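Long-range contact in aryl acylamidase (bacterium CSBL00001, PDB 4YJ6), which probably hydrolyses the amide bond of aryl acylamides, as an enzyme of the amidase signature family: residues 136-141 with 325-330. Residues are numbered along the deposited sequence; the frame is centred on the assembly and turned at random.
Sequences YGFRGT and MIAIPT
Thr330 lays its methyl group over the middle of the Tyr136 ring, one of two close-packed apolar patches between a loop and a long helix. Thr330 CG2 stands 3.6 Å from the centroid of that ring and 11° off the ring normal, a CH-pi contact in which all six ring carbons of Tyr136 meet one methyl. The torsion that brings this about sets CG2 of Thr330 anti to the backbone N and leaves OG1 beside that nitrogen. Thr330 OG1 donates to Ile326 O at 2.8 Å, arriving from above the carbonyl plane, while the backbone N of Thr330 reaches the same oxygen at 3.2 Å. Threonine suits the place because one branch is apolar enough for an aromatic face and the other bonds to its own helix. Tyrosine suits its own, offering that flat face to the methyl and its OH to Ser333.

Phe138 meets the preceding turn. Phe138 CE2 comes within 3.3 Å of Ile326 CG2, the closest approach of the contact, as the two side chains slide past each other in opposite directions. Branching at CB lets Ile326 put CG2, anti to its backbone N, against the ring. Phe138 CE2 also lies 4.4 Å from Ala327 CB, whose small side chain leaves room for the ring. The loop, which follows strand 126-131 of the amidase fold, turns sharply here: Phe138 is the centre of an inverse gamma turn, and Gly137 before it has positive phi (65°), readily adopted without a side chain. Leu356 of helix 354-363 touches both aromatic residues, and Trp359 meets the Phe138 ring.

Contact is looser where one water, donating to Tyr136 O at 2.9 Å and to Thr330 OG1 at 2.8 Å, bridges loop backbone and helix.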
ATOM      1  N   TYR A 136     -10.580  10.051   0.865  1.00 12.81           N
ATOM      2  CA  TYR A 136      -9.413  10.788   0.360  1.00 14.89           C
ATOM      3  C   TYR A 136      -8.084  10.185   0.842  1.00 13.89           C
ATOM      4  O   TYR A 136      -7.039  10.850   0.793  1.00 14.06           O
ATOM      5  CB  TYR A 136      -9.497  12.286   0.733  1.00 13.59           C
ATOM      6  CG  TYR A 136     -10.265  13.137  -0.268  1.00 13.30           C
ATOM      7  CD1 TYR A 136      -9.808  13.264  -1.563  1.00 14.76           C
ATOM      8  CD2 TYR A 136     -11.443  13.826   0.089  1.00 13.09           C
ATOM      9  CE1 TYR A 136     -10.487  14.048  -2.498  1.00 15.56           C
ATOM     10  CE2 TYR A 136     -12.126  14.610  -0.832  1.00 15.68           C
ATOM     11  CZ  TYR A 136     -11.647  14.711  -2.121  1.00 15.03           C
ATOM     12  OH  TYR A 136     -12.294  15.475  -3.067  1.00 16.20           O
ATOM     13  N   GLY A 137      -8.105   8.915   1.236  1.00 12.96           N
ATOM     14  CA  GLY A 137      -6.896   8.258   1.738  1.00 13.34           C
ATOM     15  C   GLY A 137      -6.367   8.847   3.050  1.00 13.68           C
ATOM     16  O   GLY A 137      -5.266   8.518   3.460  1.00 14.71           O
ATOM     17  N   PHE A 138      -7.158   9.686   3.727  1.00 13.50           N
ATOM     18  CA  PHE A 138      -6.558  10.618   4.709  1.00 13.59           C
ATOM     19  C   PHE A 138      -6.527  10.008   6.124  1.00 12.78           C
ATOM     20  O   PHE A 138      -7.001  10.614   7.097  1.00 14.27           O
ATOM     21  CB  PHE A 138      -7.280  11.988   4.665  1.00 14.47           C
ATOM     22  CG  PHE A 138      -6.376  13.182   4.964  1.00 15.64           C
ATOM     23  CD1 PHE A 138      -5.914  13.428   6.244  1.00 20.00           C
ATOM     24  CD2 PHE A 138      -6.034  14.075   3.971  1.00 20.36           C
ATOM     25  CE1 PHE A 138      -5.081  14.553   6.515  1.00 18.42           C
ATOM     26  CE2 PHE A 138      -5.194  15.177   4.237  1.00 21.73           C
ATOM     27  CZ  PHE A 138      -4.728  15.395   5.520  1.00 18.71           C
ATOM     28  N   ARG A 139      -5.969   8.803   6.221  1.00 12.88           N
ATOM     29  CA  ARG A 139      -5.650   8.158   7.509  1.00 14.14           C
ATOM     30  C   ARG A 139      -5.078   6.771   7.255  1.00 14.73           C
ATOM     31  O   ARG A 139      -5.276   6.187   6.183  1.00 14.42           O
ATOM     32  CB  ARG A 139      -6.885   8.016   8.422  1.00 15.51           C
ATOM     33  CG  ARG A 139      -8.083   7.353   7.712  1.00 15.25           C
ATOM     34  CD  ARG A 139      -9.376   7.382   8.569  1.00 15.57           C
ATOM     35  NE  ARG A 139      -9.847   8.745   8.761  1.00 14.39           N
ATOM     36  CZ  ARG A 139     -10.543   9.185   9.807  1.00 17.94           C
ATOM     37  NH1 ARG A 139     -10.858   8.371  10.811  1.00 18.01           N
ATOM     38  NH2 ARG A 139     -10.912  10.464   9.841  1.00 14.70           N
ATOM     39  N   GLY A 140      -4.383   6.242   8.260  1.00 12.47           N
ATOM     40  CA  GLY A 140      -3.755   4.934   8.185  1.00 12.68           C
ATOM     41  C   GLY A 140      -4.661   3.786   8.639  1.00 14.25           C
ATOM     42  O   GLY A 140      -4.176   2.692   8.940  1.00 14.05           O
ATOM     43  N   THR A 141      -5.966   4.045   8.678  1.00 14.81           N
ATOM     44  CA  THR A 141      -6.967   3.011   8.913  1.00 12.16           C
ATOM     45  C   THR A 141      -7.907   3.008   7.711  1.00 12.40           C
ATOM     46  O   THR A 141      -7.918   3.953   6.913  1.00 14.16           O
ATOM     47  CB  THR A 141      -7.801   3.316  10.150  1.00 15.57           C
ATOM     48  OG1 THR A 141      -8.255   4.671  10.053  1.00 15.35           O
ATOM     49  CG2 THR A 141      -6.926   3.129  11.430  1.00 14.65           C
HETATM   50  N   MSE A 325       0.632  19.101   3.164  1.00 13.29           N
HETATM   51  CA  MSE A 325       1.013  18.767   1.790  1.00 15.50           C
HETATM   52  C   MSE A 325      -0.023  17.920   1.064  1.00 15.26           C
HETATM   53  O   MSE A 325      -0.279  18.148  -0.117  1.00 15.57           O
HETATM   54  CB  MSE A 325       2.369  18.049   1.805  1.00 14.76           C
HETATM   55  CG  MSE A 325       3.419  19.015   2.132  1.00 15.26           C
HETATM   56 SE   MSE A 325       4.996  17.945   2.534  1.00 44.71          SE
HETATM   57  CE  MSE A 325       5.306  17.127   0.855  1.00 21.03           C
ATOM     58  N   ILE A 326      -0.623  16.952   1.752  1.00 12.92           N
ATOM     59  CA  ILE A 326      -1.688  16.129   1.157  1.00 14.05           C
ATOM     60  C   ILE A 326      -2.975  16.944   0.984  1.00 14.78           C
ATOM     61  O   ILE A 326      -3.751  16.779   0.028  1.00 13.63           O
ATOM     62  CB  ILE A 326      -1.998  14.904   2.091  1.00 16.12           C
ATOM     63  CG1 ILE A 326      -0.810  13.944   2.069  1.00 17.22           C
ATOM     64  CG2 ILE A 326      -3.327  14.190   1.660  1.00 18.97           C
ATOM     65  CD1 ILE A 326      -0.825  12.982   0.848  1.00 17.61           C
ATOM     66  N   ALA A 327      -3.212  17.834   1.933  1.00 12.83           N
ATOM     67  CA  ALA A 327      -4.457  18.597   1.927  1.00 13.68           C
ATOM     68  C   ALA A 327      -4.553  19.533   0.710  1.00 14.59           C
ATOM     69  O   ALA A 327      -5.637  19.769   0.236  1.00 13.64           O
ATOM     70  CB  ALA A 327      -4.583  19.419   3.250  1.00 13.77           C
ATOM     71  N   ILE A 328      -3.441  20.092   0.220  1.00 14.88           N
ATOM     72  CA  ILE A 328      -3.523  21.063  -0.866  1.00 13.87           C
ATOM     73  C   ILE A 328      -4.160  20.447  -2.121  1.00 15.40           C
ATOM     74  O   ILE A 328      -5.151  20.962  -2.647  1.00 13.49           O
ATOM     75  CB  ILE A 328      -2.146  21.740  -1.156  1.00 12.96           C
ATOM     76  CG1 ILE A 328      -1.743  22.591   0.059  1.00 16.68           C
ATOM     77  CG2 ILE A 328      -2.236  22.627  -2.412  1.00 17.30           C
ATOM     78  CD1 ILE A 328      -0.251  22.998   0.096  1.00 19.53           C
ATOM     79  N   PRO A 329      -3.637  19.306  -2.590  1.00 14.65           N
ATOM     80  CA  PRO A 329      -4.339  18.699  -3.737  1.00 15.73           C
ATOM     81  C   PRO A 329      -5.703  18.132  -3.385  1.00 16.18           C
ATOM     82  O   PRO A 329      -6.534  17.987  -4.269  1.00 15.67           O
ATOM     83  CB  PRO A 329      -3.404  17.563  -4.196  1.00 18.64           C
ATOM     84  CG  PRO A 329      -2.264  17.542  -3.226  1.00 19.92           C
ATOM     85  CD  PRO A 329      -2.332  18.694  -2.298  1.00 15.44           C
ATOM     86  N   THR A 330      -5.942  17.809  -2.117  1.00 13.83           N
ATOM     87  CA  THR A 330      -7.268  17.340  -1.727  1.00 14.86           C
ATOM     88  C   THR A 330      -8.265  18.494  -1.890  1.00 13.92           C
ATOM     89  O   THR A 330      -9.371  18.317  -2.385  1.00 15.62           O
ATOM     90  CB  THR A 330      -7.243  16.837  -0.276  1.00 14.33           C
ATOM     91  OG1 THR A 330      -6.327  15.736  -0.195  1.00 14.06           O
ATOM     92  CG2 THR A 330      -8.622  16.341   0.120  1.00 15.27           C
TER
HETATM   93  O   HOH W   1      -6.210  13.056  -0.962  1.00 19.56           O